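Local coordinates for small TOPRIM domain protein (Geobacillus stearothermophilus, PDB 2FCJ), which is of uncharacterised function but contains a Toprim domain, the fold used by topoisomerases, primases and related nucleic-acid enzymes, and probably acts on nucleic acid, at residues V53-D58 against K65-F70; L80-A85 against I94-Q99. One frame throughout, in Å; residues are numbered along the deposited sequence. Where two conformers were deposited one is given.

Both contacts lie where strands 52-56 and 78-80 form one edge of the parallel sheet, with helices 61-73 and 94-103 on opposite faces. Interaction 1 is buried, its centre about 8 Å from the centre of the chain, and packs strand 52-56 against helix 61-73 through leucine, phenylalanine and an arginine. Interaction 2, its centre about 11 Å from the chain centre, is smaller and only partly buried; there a single histidine ties the loop after strand 78-80 to helix 94-103. The two meet directly: R67 NH2 reaches L80 O at 2.7 Å, and L56 CD2 lies beside L97 CD1. Apolar packing and a buried guanidinium dominate the first, one straight hydrogen bond to backbone the second.

Interaction 1 (V53-D58 against K65-F70); sequences VYLLAD and KLRRQF
Both methyls of L55 lie against F70 and make the apolar part of this contact. CD2 sits over one face of the F70 ring, 3.7 Å from CG of F70 and displaced toward the rim, a CH-pi contact. CD1 of L55 also reaches L66 CD2 at 4.1 Å. With CG anti to the backbone N (chi1 174°), the L55 fork is carried toward the helix, where it meets L66 and F70, four residues apart. I9 of strand 6-10 and L41 of helix 38-47 also touch F70.

Strand 52-56 and helix 61-73 are the first two elements of a beta-alpha-beta unit that returns to the sheet at strand 78-80, and here the two short segments run roughly antiparallel (153°), their axes 9.9 Å apart at closest approach. Just past the strand, D58 opens an aspartate-x-aspartate sequence resembling the acidic signature of Toprim enzymes.

The polar part belongs to R67, whose chain extends from CG to NE and brings the guanidinium alongside the backbone of L55 to A57. NH1 makes a weak hydrogen bond to L55 O at 3.5 Å, while A57 CB covers one face of the guanidinium, 3.8 Å from NH2. NH2 also donates to L80 O on the neighbouring strand. Two waters complete the grip: one links R67 NH2 to A57 O, the other lies in the guanidinium plane and links R67 NE, at 2.8 Å, to D58 O. A leucine in place of R67 would probably leave L80 O without this donor and break both water bridges to the A57 and D58 carbonyls.

Interaction 2 (L80-A85 against I94-Q99); sequences LYIDRA and IWHLAQ
H96 reaches across from its helix and meets the loop with the edge of its imidazole, so that NE2 points at the backbone between I82 and D83. D83 N donates to H96 NE2 at 3.1 Å, and the bond is practically straight, with an N-H...acceptor angle of 179°; the donor lies close to the ring plane. This is consistent with NE2 carrying no proton. The reach comes from H96 holding CG anti to its own backbone N (chi1 172°), which swings the ring off the helix.

The two neighbouring side chains flank that bond. I82 crosses the histidine at about a right angle: its CB lies 3.7 Å from H96 NE2, near the ring plane, and CG2 is 4.1 Å from H96 CD2, while the CG1 branch leads away. D83 places CB 3.6 Å from H96 NE2, and its carboxylate turns the other way, back to its own loop, where OD1 accepts from A85 N at 2.9 Å. The Y86 ring also meets H96, the planes inclined at about 45°.

The aspartate thus serves twice. Its backbone N, bonded to H96, ties the loop to the first turn of helix 94-103; its side chain shapes the loop itself, forming an Asx turn in the connection that follows edge strand 78-80 of the parallel Toprim sheet and leads to that helix.

Interaction 1 (V53-D58 against K65-F70)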
ATOM      1  N   VAL A  53      -7.680  -1.368  -5.296  1.00 20.54           N
ATOM      2  CA  VAL A  53      -6.913  -0.463  -4.443  1.00 19.69           C
ATOM      3  C   VAL A  53      -6.622  -1.134  -3.103  1.00 20.22           C
ATOM      4  O   VAL A  53      -7.496  -1.790  -2.521  1.00 19.82           O
ATOM      5  CB  VAL A  53      -7.692   0.841  -4.191  1.00 20.54           C
ATOM      6  CG1 VAL A  53      -6.881   1.802  -3.343  1.00 21.71           C
ATOM      7  CG2 VAL A  53      -8.084   1.502  -5.499  1.00 22.01           C
ATOM      8  N   TYR A  54      -5.400  -0.916  -2.612  1.00 19.58           N
ATOM      9  CA  TYR A  54      -4.901  -1.507  -1.377  1.00 18.48           C
ATOM     10  C   TYR A  54      -4.262  -0.407  -0.558  1.00 20.10           C
ATOM     11  O   TYR A  54      -3.634   0.501  -1.114  1.00 21.60           O
ATOM     12  CB  TYR A  54      -3.845  -2.568  -1.672  1.00 20.28           C
ATOM     13  CG  TYR A  54      -4.349  -3.697  -2.547  1.00 21.08           C
ATOM     14  CD1 TYR A  54      -4.789  -4.882  -1.993  1.00 22.48           C
ATOM     15  CD2 TYR A  54      -4.438  -3.548  -3.920  1.00 23.19           C
ATOM     16  CE1 TYR A  54      -5.259  -5.915  -2.801  1.00 23.57           C
ATOM     17  CE2 TYR A  54      -4.899  -4.578  -4.725  1.00 23.20           C
ATOM     18  CZ  TYR A  54      -5.310  -5.744  -4.152  1.00 22.34           C
ATOM     19  OH  TYR A  54      -5.762  -6.763  -4.967  1.00 26.55           O
ATOM     20  N   LEU A  55      -4.394  -0.508   0.754  1.00 19.35           N
ATOM     21  CA  LEU A  55      -3.692   0.357   1.697  1.00 20.40           C
ATOM     22  C   LEU A  55      -2.734  -0.479   2.542  1.00 19.02           C
ATOM     23  O   LEU A  55      -3.155  -1.424   3.224  1.00 19.70           O
ATOM     24  CB  LEU A  55      -4.698   1.054   2.620  1.00 19.48           C
ATOM     25  CG  LEU A  55      -4.068   1.880   3.732  1.00 18.97           C
ATOM     26  CD1 LEU A  55      -3.349   3.108   3.214  1.00 21.61           C
ATOM     27  CD2 LEU A  55      -5.132   2.267   4.741  1.00 20.27           C
ATOM     28  N   LEU A  56      -1.458  -0.104   2.513  1.00 20.41           N
ATOM     29  CA  LEU A  56      -0.406  -0.757   3.295  1.00 22.46           C
ATOM     30  C   LEU A  56       0.209   0.238   4.276  1.00 21.61           C
ATOM     31  O   LEU A  56       0.977   1.107   3.866  1.00 23.26           O
ATOM     32  CB  LEU A  56       0.677  -1.320   2.365  1.00 22.50           C
ATOM     33  CG  LEU A  56       1.897  -1.964   3.046  1.00 25.40           C
ATOM     34  CD1 LEU A  56       1.501  -3.186   3.871  1.00 27.68           C
ATOM     35  CD2 LEU A  56       2.985  -2.299   2.033  1.00 27.47           C
ATOM     36  N   ALA A  57      -0.172   0.141   5.549  1.00 22.21           N
ATOM     37  CA  ALA A  57       0.230   1.113   6.550  1.00 21.60           C
ATOM     38  C   ALA A  57       1.031   0.407   7.625  1.00 22.82           C
ATOM     39  O   ALA A  57       0.889  -0.802   7.823  1.00 23.99           O
ATOM     40  CB  ALA A  57      -0.998   1.766   7.179  1.00 24.01           C
ATOM     41  N   ASP A  58       1.795   1.171   8.394  1.00 21.87           N
ATOM     42  CA  ASP A  58       2.568   0.617   9.484  1.00 22.19           C
ATOM     43  C   ASP A  58       1.636   0.031  10.529  1.00 24.51           C
ATOM     44  O   ASP A  58       0.556   0.564  10.804  1.00 24.78           O
ATOM     45  CB  ASP A  58       3.441   1.706  10.111  1.00 23.03           C
ATOM     46  CG  ASP A  58       4.489   2.235   9.149  1.00 22.80           C
ATOM     47  OD1 ASP A  58       4.974   1.466   8.294  1.00 24.04           O
ATOM     48  OD2 ASP A  58       4.888   3.409   9.308  1.00 26.06           O
ATOM     49  N   LYS A  65      -4.247   5.268  12.579  1.00 23.32           N
ATOM     50  CA  LYS A  65      -4.983   6.501  12.304  1.00 25.24           C
ATOM     51  C   LYS A  65      -5.360   6.603  10.822  1.00 22.25           C
ATOM     52  O   LYS A  65      -6.471   7.002  10.456  1.00 23.76           O
ATOM     53  CB  LYS A  65      -4.139   7.714  12.694  1.00 28.59           C
ATOM     54  CG  LYS A  65      -4.851   9.049  12.562  1.00 31.96           C
ATOM     55  CD  LYS A  65      -4.222  10.100  13.478  1.00 34.99           C
ATOM     56  CE  LYS A  65      -2.989  10.725  12.826  1.00 37.08           C
ATOM     57  NZ  LYS A  65      -2.634  12.045  13.439  1.00 37.62           N
ATOM     58  N   LEU A  66      -4.400   6.299   9.961  1.00 22.20           N
ATOM     59  CA  LEU A  66      -4.639   6.313   8.537  1.00 21.03           C
ATOM     60  C   LEU A  66      -5.635   5.231   8.145  1.00 20.66           C
ATOM     61  O   LEU A  66      -6.564   5.483   7.394  1.00 22.11           O
ATOM     62  CB  LEU A  66      -3.317   6.115   7.808  1.00 23.65           C
ATOM     63  CG  LEU A  66      -3.342   6.329   6.299  1.00 23.41           C
ATOM     64  CD1 LEU A  66      -3.754   7.766   5.967  1.00 25.02           C
ATOM     65  CD2 LEU A  66      -1.964   6.037   5.722  1.00 25.06           C
ATOM     66  N   ARG A  67      -5.508   4.054   8.735  1.00 21.62           N
ATOM     67  CA  ARG A  67      -6.495   3.014   8.450  1.00 21.09           C
ATOM     68  C   ARG A  67      -7.896   3.442   8.853  1.00 20.53           C
ATOM     69  O   ARG A  67      -8.866   3.181   8.131  1.00 21.54           O
ATOM     70  CB  ARG A  67      -6.150   1.706   9.144  1.00 20.58           C
ATOM     71  CG  ARG A  67      -4.928   1.035   8.584  1.00 23.19           C
ATOM     72  CD  ARG A  67      -4.875  -0.388   9.054  1.00 21.66           C
ATOM     73  NE  ARG A  67      -3.574  -0.968   8.780  1.00 23.75           N
ATOM     74  CZ  ARG A  67      -3.206  -1.423   7.586  1.00 23.49           C
ATOM     75  NH1 ARG A  67      -4.060  -1.397   6.569  1.00 24.23           N
ATOM     76  NH2 ARG A  67      -1.990  -1.934   7.422  1.00 24.91           N
ATOM     77  N   ARG A  68      -8.021   4.086  10.006  1.00 22.18           N
ATOM     78  CA  ARG A  68      -9.319   4.513  10.486  1.00 20.88           C
ATOM     79  C   ARG A  68      -9.938   5.537   9.542  1.00 20.92           C
ATOM     80  O   ARG A  68     -11.132   5.472   9.234  1.00 21.39           O
ATOM     81  CB  ARG A  68      -9.192   5.104  11.886  1.00 21.37           C
ATOM     82  CG  ARG A  68     -10.552   5.409  12.491  1.00 22.26           C
ATOM     83  CD  ARG A  68     -10.433   5.830  13.935  1.00 25.90           C
ATOM     84  NE  ARG A  68      -9.389   6.832  14.086  1.00 25.48           N
ATOM     85  CZ  ARG A  68      -8.756   7.091  15.223  1.00 25.60           C
ATOM     86  NH1 ARG A  68      -9.085   6.449  16.338  1.00 27.59           N
ATOM     87  NH2 ARG A  68      -7.817   8.022  15.249  1.00 28.16           N
ATOM     88  N   GLN A  69      -9.112   6.460   9.056  1.00 20.68           N
ATOM     89  CA  GLN A  69      -9.582   7.452   8.096  1.00 21.14           C
ATOM     90  C   GLN A  69     -10.079   6.763   6.829  1.00 20.84           C
ATOM     91  O   GLN A  69     -11.120   7.129   6.268  1.00 21.93           O
ATOM     92  CB  GLN A  69      -8.465   8.428   7.760  1.00 21.73           C
ATOM     93  CG  GLN A  69      -8.945   9.577   6.924  1.00 21.62           C
ATOM     94  CD  GLN A  69      -7.824  10.459   6.476  1.00 20.71           C
ATOM     95  OE1 GLN A  69      -6.655  10.054   6.467  1.00 23.22           O
ATOM     96  NE2 GLN A  69      -8.169  11.679   6.075  1.00 20.70           N
ATOM     97  N   PHE A  70      -9.315   5.785   6.356  1.00 20.69           N
ATOM     98  CA  PHE A  70      -9.704   5.061   5.156  1.00 21.18           C
ATOM     99  C   PHE A  70     -11.003   4.284   5.335  1.00 20.18           C
ATOM    100  O   PHE A  70     -11.792   4.176   4.405  1.00 20.42           O
ATOM    101  CB  PHE A  70      -8.584   4.133   4.666  1.00 22.43           C
ATOM    102  CG  PHE A  70      -7.608   4.803   3.723  1.00 22.52           C
ATOM    103  CD1 PHE A  70      -6.786   5.828   4.153  1.00 24.55           C
ATOM    104  CD2 PHE A  70      -7.540   4.438   2.389  1.00 22.84           C
ATOM    105  CE1 PHE A  70      -5.886   6.453   3.275  1.00 25.76           C
ATOM    106  CE2 PHE A  70      -6.643   5.057   1.518  1.00 23.83           C
ATOM    107  CZ  PHE A  70      -5.826   6.062   1.969  1.00 25.51           C
TER
HETATM  108  O   HOH W   1       0.312  -3.345   8.715  1.00 24.79           O
HETATM  109  O   HOH W   2      -2.145  -0.468  11.154  1.00 28.05           O

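Interaction 2 (L80-A85 against I94-Q99)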
ATOM      1  N   LEU A  80      -3.943  -4.114   3.634  1.00 22.54           N
ATOM      2  CA  LEU A  80      -2.863  -5.092   3.712  1.00 23.79           C
ATOM      3  C   LEU A  80      -2.045  -4.823   4.950  1.00 23.80           C
ATOM      4  O   LEU A  80      -1.927  -3.681   5.391  1.00 24.77           O
ATOM      5  CB  LEU A  80      -1.955  -4.963   2.495  1.00 24.14           C
ATOM      6  CG  LEU A  80      -2.629  -5.263   1.161  1.00 25.65           C
ATOM      7  CD1 LEU A  80      -1.615  -5.155   0.040  1.00 27.53           C
ATOM      8  CD2 LEU A  80      -3.245  -6.651   1.204  1.00 25.48           C
ATOM      9  N   TYR A  81      -1.508  -5.883   5.538  1.00 22.83           N
ATOM     10  CA  TYR A  81      -0.878  -5.786   6.840  1.00 20.82           C
ATOM     11  C   TYR A  81       0.454  -6.499   6.760  1.00 21.41           C
ATOM     12  O   TYR A  81       0.536  -7.611   6.237  1.00 24.87           O
ATOM     13  CB  TYR A  81      -1.746  -6.464   7.906  1.00 23.03           C
ATOM     14  CG  TYR A  81      -3.128  -5.874   8.062  1.00 21.45           C
ATOM     15  CD1 TYR A  81      -3.360  -4.815   8.931  1.00 22.93           C
ATOM     16  CD2 TYR A  81      -4.209  -6.393   7.360  1.00 22.83           C
ATOM     17  CE1 TYR A  81      -4.626  -4.286   9.086  1.00 22.12           C
ATOM     18  CE2 TYR A  81      -5.463  -5.831   7.468  1.00 23.77           C
ATOM     19  CZ  TYR A  81      -5.667  -4.791   8.333  1.00 21.72           C
ATOM     20  OH  TYR A  81      -6.941  -4.282   8.480  1.00 24.95           O
ATOM     21  N   ILE A  82       1.508  -5.842   7.205  1.00 22.39           N
ATOM     22  CA  ILE A  82       2.684  -6.567   7.618  1.00 23.53           C
ATOM     23  C   ILE A  82       2.485  -7.191   8.994  1.00 24.99           C
ATOM     24  O   ILE A  82       1.544  -6.857   9.724  1.00 25.59           O
ATOM     25  CB  ILE A  82       3.948  -5.702   7.598  1.00 22.47           C
ATOM     26  CG1 ILE A  82       3.782  -4.484   8.499  1.00 23.91           C
ATOM     27  CG2 ILE A  82       4.293  -5.274   6.169  1.00 24.54           C
ATOM     28  CD1 ILE A  82       5.095  -3.967   9.009  1.00 26.40           C
ATOM     29  N   ASP A  83       3.344  -8.147   9.309  1.00 22.08           N
ATOM     30  CA  ASP A  83       3.311  -8.816  10.603  1.00 21.74           C
ATOM     31  C   ASP A  83       3.575  -7.720  11.616  1.00 21.35           C
ATOM     32  O   ASP A  83       4.597  -7.042  11.538  1.00 21.29           O
ATOM     33  CB  ASP A  83       4.444  -9.848  10.624  1.00 22.33           C
ATOM     34  CG  ASP A  83       4.474 -10.702  11.894  0.80 23.92           C
ATOM     35  OD1 ASP A  83       3.859 -10.329  12.912  0.80 23.23           O
ATOM     36  OD2 ASP A  83       5.205 -11.723  11.884  0.80 26.18           O
ATOM     37  N   ARG A  84       2.677  -7.554  12.580  1.00 21.83           N
ATOM     38  CA  ARG A  84       2.856  -6.458  13.525  1.00 24.12           C
ATOM     39  C   ARG A  84       4.127  -6.674  14.359  1.00 25.15           C
ATOM     40  O   ARG A  84       4.598  -5.752  15.034  1.00 28.45           O
ATOM     41  CB  ARG A  84       1.617  -6.253  14.401  1.00 24.65           C
ATOM     42  CG  ARG A  84       1.300  -7.432  15.299  1.00 25.61           C
ATOM     43  CD  ARG A  84      -0.033  -7.271  16.025  1.00 26.13           C
ATOM     44  NE  ARG A  84      -1.191  -7.467  15.161  1.00 27.39           N
ATOM     45  CZ  ARG A  84      -1.762  -8.648  14.931  1.00 25.64           C
ATOM     46  NH1 ARG A  84      -1.257  -9.754  15.460  1.00 26.55           N
ATOM     47  NH2 ARG A  84      -2.836  -8.728  14.156  1.00 28.34           N
ATOM     48  N   ALA A  85       4.749  -7.843  14.207  0.50 25.26           N
ATOM     49  CA  ALA A  85       6.044  -8.121  14.832  0.50 24.02           C
ATOM     50  C   ALA A  85       7.214  -7.396  14.171  0.50 23.44           C
ATOM     51  O   ALA A  85       8.292  -7.272  14.755  0.50 22.39           O
ATOM     52  CB  ALA A  85       6.304  -9.629  14.891  0.50 24.60           C
ATOM     53  N   ILE A  94      12.807  -7.224   3.029  1.00 21.08           N
ATOM     54  CA  ILE A  94      12.304  -7.225   1.666  1.00 21.77           C
ATOM     55  C   ILE A  94      11.483  -8.480   1.350  1.00 22.82           C
ATOM     56  O   ILE A  94      10.423  -8.393   0.732  1.00 22.60           O
ATOM     57  CB  ILE A  94      13.444  -6.993   0.653  1.00 23.88           C
ATOM     58  CG1 ILE A  94      13.995  -5.565   0.796  1.00 24.71           C
ATOM     59  CG2 ILE A  94      12.947  -7.206  -0.765  1.00 24.61           C
ATOM     60  CD1 ILE A  94      15.121  -5.220  -0.178  1.00 25.67           C
ATOM     61  N   TRP A  95      11.930  -9.640   1.805  1.00 20.82           N
ATOM     62  CA  TRP A  95      11.235 -10.874   1.483  1.00 21.02           C
ATOM     63  C   TRP A  95       9.856 -10.901   2.136  1.00 21.78           C
ATOM     64  O   TRP A  95       8.926 -11.483   1.577  1.00 22.49           O
ATOM     65  CB  TRP A  95      12.081 -12.120   1.838  1.00 21.63           C
ATOM     66  CG  TRP A  95      12.354 -12.266   3.270  1.00 21.47           C
ATOM     67  CD1 TRP A  95      13.460 -11.842   3.934  1.00 20.94           C
ATOM     68  CD2 TRP A  95      11.464 -12.797   4.248  1.00 21.28           C
ATOM     69  NE1 TRP A  95      13.337 -12.122   5.268  1.00 20.64           N
ATOM     70  CE2 TRP A  95      12.122 -12.718   5.486  1.00 21.92           C
ATOM     71  CE3 TRP A  95      10.201 -13.391   4.191  1.00 23.13           C
ATOM     72  CZ2 TRP A  95      11.535 -13.148   6.670  1.00 22.67           C
ATOM     73  CZ3 TRP A  95       9.630 -13.853   5.369  1.00 24.56           C
ATOM     74  CH2 TRP A  95      10.300 -13.726   6.588  1.00 24.21           C
ATOM     75  N   HIS A  96       9.711 -10.264   3.298  1.00 21.37           N
ATOM     76  CA  HIS A  96       8.432 -10.287   4.007  1.00 21.56           C
ATOM     77  C   HIS A  96       7.443  -9.397   3.258  1.00 21.84           C
ATOM     78  O   HIS A  96       6.311  -9.795   3.006  1.00 21.88           O
ATOM     79  CB  HIS A  96       8.561  -9.848   5.485  1.00 20.89           C
ATOM     80  CG  HIS A  96       7.243  -9.691   6.180  1.00 21.59           C
ATOM     81  ND1 HIS A  96       6.417 -10.759   6.471  1.00 25.25           N
ATOM     82  CD2 HIS A  96       6.627  -8.599   6.684  1.00 21.49           C
ATOM     83  CE1 HIS A  96       5.342 -10.324   7.111  1.00 23.85           C
ATOM     84  NE2 HIS A  96       5.440  -9.015   7.243  1.00 21.79           N
ATOM     85  N   LEU A  97       7.870  -8.199   2.880  1.00 21.55           N
ATOM     86  CA  LEU A  97       7.024  -7.307   2.096  1.00 21.53           C
ATOM     87  C   LEU A  97       6.617  -7.998   0.804  1.00 22.45           C
ATOM     88  O   LEU A  97       5.444  -7.973   0.402  1.00 22.06           O
ATOM     89  CB  LEU A  97       7.814  -6.052   1.788  1.00 23.02           C
ATOM     90  CG  LEU A  97       7.090  -4.990   0.977  1.00 24.74           C
ATOM     91  CD1 LEU A  97       5.773  -4.595   1.635  1.00 25.30           C
ATOM     92  CD2 LEU A  97       7.984  -3.769   0.756  1.00 24.64           C
ATOM     93  N   ALA A  98       7.573  -8.647   0.149  1.00 21.96           N
ATOM     94  CA  ALA A  98       7.273  -9.378  -1.070  1.00 22.94           C
ATOM     95  C   ALA A  98       6.208 -10.451  -0.830  1.00 21.10           C
ATOM     96  O   ALA A  98       5.295 -10.607  -1.640  1.00 21.58           O
ATOM     97  CB  ALA A  98       8.539  -9.992  -1.647  1.00 22.98           C
ATOM     98  N   GLN A  99       6.309 -11.183   0.281  1.00 21.99           N
ATOM     99  CA  GLN A  99       5.323 -12.214   0.583  1.00 21.59           C
ATOM    100  C   GLN A  99       3.943 -11.638   0.911  1.00 21.54           C
ATOM    101  O   GLN A  99       2.925 -12.231   0.534  1.00 20.87           O
ATOM    102  CB  GLN A  99       5.826 -13.117   1.707  1.00 21.35           C
ATOM    103  CG  GLN A  99       7.007 -13.986   1.271  1.00 23.04           C
ATOM    104  CD  GLN A  99       7.300 -15.112   2.225  1.00 25.85           C
ATOM    105  OE1 GLN A  99       6.664 -15.232   3.279  1.00 30.41           O
ATOM    106  NE2 GLN A  99       8.326 -15.900   1.914  1.00 19.56           N
TER